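Local coordinates for protein putative dioxygenase (1H-3-hydroxy-4-oxoquinaldine 2,4-dioxygenase) (PDB 6RA3) that cleaves the ring of the Pseudomonas quinolone signal (PQS), a quorum-sensing molecule, to N-octanoylanthranilate and carbon monoxide, using an alpha/beta-hydrolase fold, at residues 77-82 with 107-112; 136-141 with 178-183; 225-230 with 236-241; 243-246 with 250-253. All coordinates share one frame; numbering follows the deposited sequence.

Contact 1. Residues 77-82 with 107-112; sequences DTIGLL and DRLGAQ
Ile79 and Leu109 meet tip to tip, and this apolar pair makes most of the contact. Ile79 CG1 lies 3.9 Å from Leu109 CD1. The end of the isoleucine reaches further in: Ile79 CD1 is 3.9 Å from the branch carbon Leu109 CG. The second branches also meet, Ile79 CG2 at 4.0 Å from Leu109 CD2. Both methyls of the leucine fork are therefore engaged by a single isoleucine. Ile79 is extended at its second torsion (chi2 173°), which carries CD1 out toward the leucine. Arg108 adds a flank with its aliphatic part: Arg108 CD stands 4.0 Å from Ile79 CD1. No hydrogen bond crosses between the segments.

The contact joins two helices of the alpha/beta-hydrolase fold, 71-84 and the C-terminal end of 99-109. Just beyond Leu109 the chain leaves the helix at Gly110, whose phi is positive (94°). The backbones stay well apart, with the CA atoms of Ile79 and Leu109 8.7 Å from each other, so side chains alone bridge the gap.

Further out, the charged end of Arg108 is held by a salt bridge from its NE to Glu104, one turn earlier in its own helix. Leu109 also packs on Phe90 of the central strand 90-95, which Leu82 touches from helix 71-84.

Contact 2. Residues 136-141 with 178-183; sequences HGIQDP and DMWARA
Ile138 and Trp180 cross obliquely, with the isoleucine at the rim of the indole. Ile138 CD1 sits near the ring plane, 4.2 Å from Trp180 CE3, and does not lie over a face. The same branch also rests on the helix backbone: Ile138 CG1 is 3.4 Å from Trp180 O. CG1 stands between the backbone N and the carbonyl carbon (chi1 62°), and this turns the branch toward the tryptophan carbonyl.

Ala181 is packed by backbone as much as by side chains. Its CA is 3.4 Å from Ile138 O, a CA-H...O contact bent to 121° at the hydrogen. The CA atoms of Gln139 and Ala181 are only 4.0 Å apart, a close approach that the small alanine allows. Gln139 lays its aliphatic part beside the helix, with CG 3.5 Å from Ala181 O. Its amide end turns back to the preceding helix, where Gln139 NE2 bonds to the carbonyl of Leu135. No hydrogen bond joins the two segments.

Ile138 and Gln139 are the middle residues of a type I turn from Gly137 to Asp140, at the C-terminal end of helix 129-137. The turn packs against the early part of helix 177-194. Trp180 also meets the ring of Trp144, from helix 144-156. On another side of helix 177-194, Arg182 pairs with Asp178 and with Asp68 of a loop.

Contact 3. Residues 225-230 with 236-241; sequences LHDDFA and FSYRRL
The aromatic contacts centre on Phe236. Phe229 meets it in a T-shaped pair, its edge turned to the Phe236 face with the planes at 82°. Phe229 CG lies anti to the backbone N (chi1 -158°), which turns its ring edge to Phe236. Phe229 CD2 is 3.6 Å from Phe236 CG, offset toward the rim. His226 meets Phe236 rim to rim instead, with His226 CD2 3.5 Å from Phe236 CZ.

A CH-pi contact joins His226 to Tyr238. His226 CB stands over the centre of the tyrosine ring, 3.5 Å from its centroid. The two rings themselves are oblique.

Apolar contact is completed by Ala230, whose CB lies 4.0 Å from Phe236 CD2 and at the edge of the Tyr238 ring.

The polar ends of the histidine are engaged outside the contact. ND1 bonds to the carbonyl of Tyr222 and NE2 to His212 ND1, which together fix the turn of the ring.

This aromatic cluster packs helix 221-232 against the edge strand 236-240 of the central sheet, the two running nearly antiparallel (154°). Both belong to the beta-alpha-beta unit that begins with strand 209-214. That neighbouring strand pairs in parallel with 236-240, and helix 197-202 packs on Phe229 through Met198.

Contact 4. Residues 243-246 with 250-253; sequences GETH and IELP
The carboxylate of Glu251 is the flat group at the centre of this contact. Both bonds from Thr245 come to one face of it. Thr245 N and Thr245 OG1 reach Glu251 OE1 from above its plane, at 3.3 and 3.2 Å. At the edge, Glu244 N gives a nearly straight bond (169°) to the syn lone pair of Glu251 OE2, 2.9 Å long. Glu251 CG lies anti to the backbone N (chi1 -169°) and the chain stays extended beyond it, which delivers the carboxylate to the loop backbone.

Gly243 CA packs 3.2 Å from Glu251 OE1, so the carboxylate lies close against the loop backbone. Leu252 CD1 also comes near Gly243 CA. A bridging water donates to Glu251 OE1 and to Thr245 O, at 2.6 Å from the latter. OE1 thus accepts from Thr245 N, Thr245 OG1 and the water.

The carboxylate of Glu244 lies close to that of Glu251, OE2 to OE2 3.7 Å, with their planes 21° apart. Its OE2 bonds to Thr159, and the proximity of the two acids might raise the pKa of one of them. Thr245 OG1 also bonds to the backbone N of Phe247.

One glutamate from helix 248-251 thus ties down the loop that carries His246, the probable proton donor/acceptor of the active site. His246 ND1 bonds to Asp121, and its ring stacks on Trp155. A histidine on the loop after the last strand is the usual place for the catalytic histidine of the alpha/beta-hydrolase fold.

The four contacts follow one another along the chain without interleaving. Contacts 3 and 4 are the ones that touch: Leu241 CD2 packs 3.6 Å from Leu252 CD1, where the chain runs from edge strand 236-240 into the His246 loop. Contact 4 holds His246 itself. Contact 2 lies in the helical region between strands 116-120 and 209-214. Its Trp180 side chain is about 9 Å from the side chains of both His246 and His97, the latter probably a substrate-binding residue. Contact 1 lies away from these sites, its centre 28 Å from those of contacts 2 and 4, and on the opposite side of the chain's centre from contact 4.

Contact 1. Residues 77-82 with 107-112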
# COMPACT_ATOMS: atom_id res chain seq x y z
N ASP A 77 16.72 4.20 -15.59
CA ASP A 77 16.06 3.57 -14.44
C ASP A 77 15.15 2.43 -14.89
O ASP A 77 15.12 1.36 -14.26
CB ASP A 77 15.18 4.56 -13.66
CG ASP A 77 15.95 5.70 -12.99
OD1 ASP A 77 15.26 6.67 -12.60
OD2 ASP A 77 17.18 5.62 -12.84
N THR A 78 14.33 2.68 -15.92
CA THR A 78 13.39 1.69 -16.40
C THR A 78 14.12 0.48 -16.94
O THR A 78 13.74 -0.66 -16.65
CB THR A 78 12.49 2.31 -17.47
OG1 THR A 78 11.72 3.37 -16.90
CG2 THR A 78 11.53 1.26 -18.09
N ILE A 79 15.20 0.71 -17.69
CA ILE A 79 16.01 -0.39 -18.19
C ILE A 79 16.67 -1.14 -17.05
O ILE A 79 16.78 -2.38 -17.08
CB ILE A 79 17.06 0.13 -19.20
CG1 ILE A 79 16.37 0.70 -20.44
CG2 ILE A 79 18.05 -0.99 -19.55
CD1 ILE A 79 17.31 1.38 -21.42
N GLY A 80 17.17 -0.42 -16.05
CA GLY A 80 17.83 -1.11 -14.95
C GLY A 80 16.86 -1.98 -14.18
O GLY A 80 17.21 -3.07 -13.72
N LEU A 81 15.62 -1.51 -14.03
CA LEU A 81 14.58 -2.29 -13.36
C LEU A 81 14.26 -3.56 -14.15
O LEU A 81 14.14 -4.64 -13.57
CB LEU A 81 13.31 -1.45 -13.20
CG LEU A 81 12.21 -2.11 -12.38
CD1 LEU A 81 12.55 -2.01 -10.89
CD2 LEU A 81 10.89 -1.47 -12.67
N LEU A 82 14.15 -3.45 -15.47
CA LEU A 82 13.77 -4.62 -16.28
C LEU A 82 14.87 -5.70 -16.27
O LEU A 82 14.56 -6.90 -16.17
CB LEU A 82 13.43 -4.15 -17.69
CG LEU A 82 12.23 -3.21 -17.69
CD1 LEU A 82 11.97 -2.47 -19.04
CD2 LEU A 82 10.93 -3.93 -17.31
N ASP A 107 15.98 3.11 -28.36
CA ASP A 107 17.24 3.36 -29.05
C ASP A 107 18.40 2.69 -28.35
O ASP A 107 19.35 2.23 -29.00
CB ASP A 107 17.48 4.87 -29.14
CG ASP A 107 18.64 5.22 -30.05
OD1 ASP A 107 18.99 4.38 -30.92
OD2 ASP A 107 19.21 6.32 -29.88
N ARG A 108 18.36 2.62 -27.02
CA ARG A 108 19.50 2.07 -26.30
C ARG A 108 19.61 0.56 -26.45
O ARG A 108 20.72 0.02 -26.42
CB ARG A 108 19.41 2.45 -24.83
CG ARG A 108 19.57 3.94 -24.58
CD ARG A 108 19.60 4.25 -23.10
NE ARG A 108 19.78 5.68 -22.90
CZ ARG A 108 20.16 6.23 -21.75
NH1 ARG A 108 20.39 5.45 -20.71
NH2 ARG A 108 20.30 7.54 -21.66
N LEU A 109 18.49 -0.14 -26.55
CA LEU A 109 18.49 -1.59 -26.42
C LEU A 109 18.36 -2.33 -27.74
O LEU A 109 18.73 -3.52 -27.81
CB LEU A 109 17.35 -2.04 -25.50
CG LEU A 109 17.43 -1.54 -24.07
CD1 LEU A 109 16.15 -1.88 -23.33
CD2 LEU A 109 18.65 -2.09 -23.37
N GLY A 110 17.83 -1.68 -28.77
CA GLY A 110 17.70 -2.27 -30.08
C GLY A 110 16.34 -2.91 -30.25
O GLY A 110 15.55 -3.07 -29.30
N ALA A 111 16.06 -3.29 -31.50
CA ALA A 111 14.74 -3.74 -31.93
C ALA A 111 14.47 -5.20 -31.61
O ALA A 111 13.31 -5.62 -31.70
CB ALA A 111 14.57 -3.51 -33.43
N GLN A 112 15.49 -5.99 -31.25
CA GLN A 112 15.27 -7.36 -30.80
C GLN A 112 14.82 -7.39 -29.34
O GLN A 112 13.86 -8.09 -29.00
CB GLN A 112 16.54 -8.20 -30.99
CG GLN A 112 16.98 -8.43 -32.47
CD GLN A 112 17.75 -7.25 -33.10
OE1 GLN A 112 18.65 -6.67 -32.48
NE2 GLN A 112 17.38 -6.88 -34.34

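Contact 2. Residues 136-141 with 178-183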
# COMPACT_ATOMS: atom_id res chain seq x y z
N HIS A 136 6.92 27.09 -19.29
CA HIS A 136 7.63 28.09 -18.50
C HIS A 136 6.80 28.55 -17.31
O HIS A 136 7.34 28.79 -16.23
CB HIS A 136 8.01 29.28 -19.39
CG HIS A 136 9.02 28.94 -20.45
ND1 HIS A 136 9.17 29.67 -21.61
CD2 HIS A 136 9.93 27.94 -20.52
CE1 HIS A 136 10.13 29.13 -22.35
NE2 HIS A 136 10.61 28.08 -21.71
N GLY A 137 5.48 28.66 -17.49
CA GLY A 137 4.63 29.06 -16.40
C GLY A 137 4.69 28.10 -15.22
O GLY A 137 4.60 28.52 -14.06
N ILE A 138 4.82 26.80 -15.49
CA ILE A 138 4.93 25.84 -14.40
C ILE A 138 6.31 25.81 -13.78
O ILE A 138 6.49 25.17 -12.73
CB ILE A 138 4.52 24.42 -14.82
CG1 ILE A 138 5.44 23.89 -15.92
CG2 ILE A 138 3.03 24.41 -15.21
CD1 ILE A 138 4.92 22.64 -16.63
N GLN A 139 7.30 26.49 -14.38
CA GLN A 139 8.59 26.72 -13.74
C GLN A 139 8.61 28.00 -12.91
O GLN A 139 9.68 28.37 -12.40
CB GLN A 139 9.70 26.78 -14.78
CG GLN A 139 9.85 25.54 -15.60
CD GLN A 139 10.85 25.74 -16.67
OE1 GLN A 139 11.96 26.24 -16.41
NE2 GLN A 139 10.49 25.42 -17.90
N ASP A 140 7.47 28.65 -12.75
CA ASP A 140 7.37 29.91 -12.02
C ASP A 140 6.88 29.64 -10.61
O ASP A 140 5.73 29.22 -10.44
CB ASP A 140 6.43 30.87 -12.75
CG ASP A 140 6.29 32.23 -12.04
OD1 ASP A 140 6.78 32.38 -10.90
OD2 ASP A 140 5.69 33.16 -12.62
N PRO A 141 7.69 29.90 -9.57
CA PRO A 141 7.27 29.56 -8.21
C PRO A 141 5.95 30.18 -7.79
O PRO A 141 5.25 29.59 -6.94
CB PRO A 141 8.42 30.09 -7.35
CG PRO A 141 9.59 30.09 -8.24
CD PRO A 141 9.07 30.41 -9.60
N ASP A 178 8.31 21.58 -7.39
CA ASP A 178 9.52 20.88 -7.80
C ASP A 178 9.30 19.98 -9.03
O ASP A 178 10.07 20.00 -9.99
CB ASP A 178 10.07 20.06 -6.63
CG ASP A 178 11.19 19.11 -7.05
OD1 ASP A 178 12.34 19.57 -7.17
OD2 ASP A 178 10.93 17.89 -7.24
N MET A 179 8.27 19.15 -9.00
CA MET A 179 8.12 18.18 -10.07
C MET A 179 7.51 18.82 -11.31
O MET A 179 7.89 18.49 -12.43
CB MET A 179 7.26 16.98 -9.62
CG MET A 179 7.38 15.75 -10.58
SD MET A 179 8.99 15.08 -10.72
CE MET A 179 9.15 14.13 -9.18
N TRP A 180 6.56 19.73 -11.12
CA TRP A 180 5.97 20.44 -12.25
C TRP A 180 6.98 21.35 -12.94
O TRP A 180 7.00 21.43 -14.18
CB TRP A 180 4.75 21.22 -11.77
CG TRP A 180 3.60 20.32 -11.66
CD1 TRP A 180 3.16 19.67 -10.55
CD2 TRP A 180 2.75 19.91 -12.73
NE1 TRP A 180 2.07 18.89 -10.85
CE2 TRP A 180 1.80 19.02 -12.19
CE3 TRP A 180 2.70 20.21 -14.10
CZ2 TRP A 180 0.81 18.43 -12.97
CZ3 TRP A 180 1.72 19.63 -14.87
CH2 TRP A 180 0.79 18.74 -14.31
N ALA A 181 7.81 22.06 -12.18
CA ALA A 181 8.90 22.82 -12.80
C ALA A 181 9.82 21.89 -13.58
O ALA A 181 10.21 22.19 -14.71
CB ALA A 181 9.68 23.62 -11.74
N ARG A 182 10.16 20.73 -13.01
CA ARG A 182 11.09 19.83 -13.70
C ARG A 182 10.49 19.30 -15.01
O ARG A 182 11.20 19.17 -16.01
CB ARG A 182 11.48 18.65 -12.81
CG ARG A 182 12.29 17.55 -13.51
CD ARG A 182 12.77 16.51 -12.50
NE ARG A 182 13.48 17.17 -11.41
CZ ARG A 182 13.01 17.35 -10.17
NH1 ARG A 182 11.81 16.89 -9.80
NH2 ARG A 182 13.77 18.02 -9.30
N ALA A 183 9.19 18.97 -14.99
CA ALA A 183 8.50 18.56 -16.20
C ALA A 183 8.63 19.64 -17.27
O ALA A 183 8.97 19.35 -18.42
CB ALA A 183 7.03 18.29 -15.90

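Contact 3. Residues 225-230 with 236-241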
# COMPACT_ATOMS: atom_id res chain seq x y z
N LEU A 225 0.12 14.78 -41.29
CA LEU A 225 1.52 14.63 -40.92
C LEU A 225 1.84 13.18 -40.56
O LEU A 225 2.93 12.68 -40.86
CB LEU A 225 1.84 15.58 -39.76
CG LEU A 225 3.19 15.46 -39.07
CD1 LEU A 225 4.32 16.11 -39.88
CD2 LEU A 225 3.07 16.05 -37.67
N HIS A 226 0.88 12.48 -39.95
CA HIS A 226 1.06 11.08 -39.59
C HIS A 226 1.04 10.18 -40.82
O HIS A 226 1.97 9.39 -41.04
CB HIS A 226 -0.02 10.64 -38.60
CG HIS A 226 0.25 11.04 -37.18
ND1 HIS A 226 -0.16 12.26 -36.66
CD2 HIS A 226 0.87 10.38 -36.17
CE1 HIS A 226 0.22 12.33 -35.40
NE2 HIS A 226 0.84 11.21 -35.07
N ASP A 227 -0.03 10.26 -41.62
CA ASP A 227 -0.07 9.61 -42.93
C ASP A 227 1.24 9.78 -43.66
O ASP A 227 1.85 8.82 -44.15
CB ASP A 227 -1.20 10.20 -43.78
CG ASP A 227 -2.56 9.93 -43.21
OD1 ASP A 227 -2.72 8.84 -42.62
OD2 ASP A 227 -3.48 10.78 -43.35
N ASP A 228 1.68 11.04 -43.74
CA ASP A 228 2.94 11.41 -44.36
C ASP A 228 4.10 10.66 -43.71
O ASP A 228 4.95 10.08 -44.39
CB ASP A 228 3.11 12.92 -44.22
CG ASP A 228 4.19 13.49 -45.10
OD1 ASP A 228 5.33 12.95 -45.11
OD2 ASP A 228 3.90 14.51 -45.77
N PHE A 229 4.14 10.68 -42.37
CA PHE A 229 5.20 9.95 -41.67
C PHE A 229 5.05 8.45 -41.88
O PHE A 229 6.03 7.75 -42.14
CB PHE A 229 5.17 10.32 -40.18
CG PHE A 229 6.47 10.06 -39.48
CD1 PHE A 229 7.53 10.96 -39.60
CD2 PHE A 229 6.65 8.92 -38.72
CE1 PHE A 229 8.74 10.72 -38.97
CE2 PHE A 229 7.84 8.67 -38.09
CZ PHE A 229 8.90 9.57 -38.21
N ALA A 230 3.81 7.95 -41.84
CA ALA A 230 3.57 6.52 -42.00
C ALA A 230 3.89 6.05 -43.41
O ALA A 230 4.36 4.91 -43.60
CB ALA A 230 2.12 6.18 -41.64
N PHE A 236 6.27 2.71 -38.76
CA PHE A 236 5.40 3.61 -38.03
C PHE A 236 3.96 3.36 -38.43
O PHE A 236 3.66 3.15 -39.60
CB PHE A 236 5.78 5.08 -38.28
CG PHE A 236 4.95 6.06 -37.48
CD1 PHE A 236 5.36 6.48 -36.22
CD2 PHE A 236 3.76 6.56 -37.99
CE1 PHE A 236 4.59 7.41 -35.49
CE2 PHE A 236 2.99 7.48 -37.27
CZ PHE A 236 3.39 7.90 -36.01
N SER A 237 3.09 3.39 -37.43
CA SER A 237 1.65 3.34 -37.62
C SER A 237 1.05 4.22 -36.56
O SER A 237 1.73 4.66 -35.63
CB SER A 237 1.08 1.91 -37.51
OG SER A 237 1.38 1.36 -36.23
N TYR A 238 -0.25 4.44 -36.66
CA TYR A 238 -0.92 5.39 -35.78
C TYR A 238 -2.42 5.18 -35.91
O TYR A 238 -2.90 4.51 -36.82
CB TYR A 238 -0.56 6.84 -36.15
CG TYR A 238 -1.33 7.38 -37.34
CD1 TYR A 238 -2.58 7.98 -37.17
CD2 TYR A 238 -0.83 7.25 -38.63
CE1 TYR A 238 -3.29 8.47 -38.24
CE2 TYR A 238 -1.54 7.74 -39.73
CZ TYR A 238 -2.77 8.34 -39.52
OH TYR A 238 -3.48 8.83 -40.59
N ARG A 239 -3.15 5.82 -35.01
CA ARG A 239 -4.59 5.64 -34.91
C ARG A 239 -5.20 6.74 -34.06
O ARG A 239 -5.00 6.79 -32.83
CB ARG A 239 -4.88 4.26 -34.31
CG ARG A 239 -6.37 3.92 -34.17
CD ARG A 239 -6.77 2.69 -35.00
NE ARG A 239 -5.72 1.67 -35.04
CZ ARG A 239 -5.85 0.48 -35.63
NH1 ARG A 239 -6.99 0.15 -36.23
NH2 ARG A 239 -4.83 -0.37 -35.60
N ARG A 240 -5.91 7.67 -34.70
CA ARG A 240 -6.72 8.64 -33.98
C ARG A 240 -7.92 7.93 -33.38
O ARG A 240 -8.54 7.08 -34.02
CB ARG A 240 -7.16 9.77 -34.91
CG ARG A 240 -8.21 10.71 -34.31
CD ARG A 240 -8.48 11.95 -35.18
NE ARG A 240 -7.31 12.82 -35.27
CZ ARG A 240 -6.99 13.77 -34.39
NH1 ARG A 240 -7.76 13.99 -33.32
NH2 ARG A 240 -5.90 14.50 -34.57
N LEU A 241 -8.28 8.30 -32.15
CA LEU A 241 -9.15 7.49 -31.32
C LEU A 241 -10.50 8.11 -30.99
O LEU A 241 -11.39 7.38 -30.53
CB LEU A 241 -8.43 7.15 -30.01
CG LEU A 241 -8.28 5.66 -29.73
CD1 LEU A 241 -7.45 5.45 -28.48
CD2 LEU A 241 -9.67 5.06 -29.58

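Contact 4. Residues 243-246 with 250-253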
# COMPACT_ATOMS: atom_id res chain seq x y z
N GLY A 243 -11.46 10.16 -28.57
CA GLY A 243 -11.78 10.46 -27.19
C GLY A 243 -11.85 11.95 -26.96
O GLY A 243 -11.39 12.74 -27.78
N GLU A 244 -12.43 12.33 -25.83
CA GLU A 244 -12.52 13.74 -25.49
C GLU A 244 -11.23 14.28 -24.87
O GLU A 244 -11.02 15.50 -24.89
CB GLU A 244 -13.67 13.98 -24.52
CG GLU A 244 -15.05 13.61 -25.09
CD GLU A 244 -16.10 13.50 -24.01
OE1 GLU A 244 -17.15 14.17 -24.13
OE2 GLU A 244 -15.87 12.76 -23.02
N THR A 245 -10.35 13.40 -24.39
CA THR A 245 -9.33 13.81 -23.44
C THR A 245 -7.94 13.43 -23.94
O THR A 245 -7.77 12.64 -24.87
CB THR A 245 -9.59 13.18 -22.06
OG1 THR A 245 -9.09 11.84 -22.05
CG2 THR A 245 -11.07 13.16 -21.75
N HIS A 246 -6.96 14.03 -23.29
CA HIS A 246 -5.54 13.74 -23.40
C HIS A 246 -5.18 12.39 -22.81
O HIS A 246 -4.00 12.01 -22.84
CB HIS A 246 -4.79 14.91 -22.70
CG HIS A 246 -3.28 14.82 -22.68
ND1 HIS A 246 -2.51 14.61 -23.80
CD2 HIS A 246 -2.41 15.01 -21.66
CE1 HIS A 246 -1.23 14.63 -23.47
NE2 HIS A 246 -1.14 14.88 -22.17
N ILE A 250 -6.82 5.95 -20.13
CA ILE A 250 -7.77 5.97 -19.03
C ILE A 250 -9.19 6.13 -19.54
O ILE A 250 -10.13 5.57 -18.96
CB ILE A 250 -7.44 7.10 -18.02
CG1 ILE A 250 -5.98 7.04 -17.57
CG2 ILE A 250 -8.43 7.05 -16.83
CD1 ILE A 250 -5.57 8.20 -16.68
N GLU A 251 -9.37 6.97 -20.56
CA GLU A 251 -10.70 7.20 -21.10
C GLU A 251 -11.19 5.98 -21.87
O GLU A 251 -12.37 5.65 -21.82
CB GLU A 251 -10.70 8.43 -22.00
CG GLU A 251 -12.10 8.87 -22.38
CD GLU A 251 -12.14 9.88 -23.50
OE1 GLU A 251 -11.07 10.23 -24.05
OE2 GLU A 251 -13.25 10.33 -23.83
N LEU A 252 -10.28 5.31 -22.58
CA LEU A 252 -10.61 4.18 -23.46
C LEU A 252 -9.67 2.99 -23.21
O LEU A 252 -8.94 2.56 -24.11
CB LEU A 252 -10.54 4.63 -24.91
CG LEU A 252 -11.58 5.70 -25.23
CD1 LEU A 252 -11.25 6.34 -26.56
CD2 LEU A 252 -12.96 5.06 -25.22
N PRO A 253 -9.69 2.44 -21.99
CA PRO A 253 -8.69 1.41 -21.65
C PRO A 253 -8.76 0.16 -22.52
O PRO A 253 -7.71 -0.33 -22.96
CB PRO A 253 -9.01 1.10 -20.18
CG PRO A 253 -10.41 1.41 -20.02
CD PRO A 253 -10.66 2.63 -20.90
O HOH W 1 -8.52 10.15 -25.31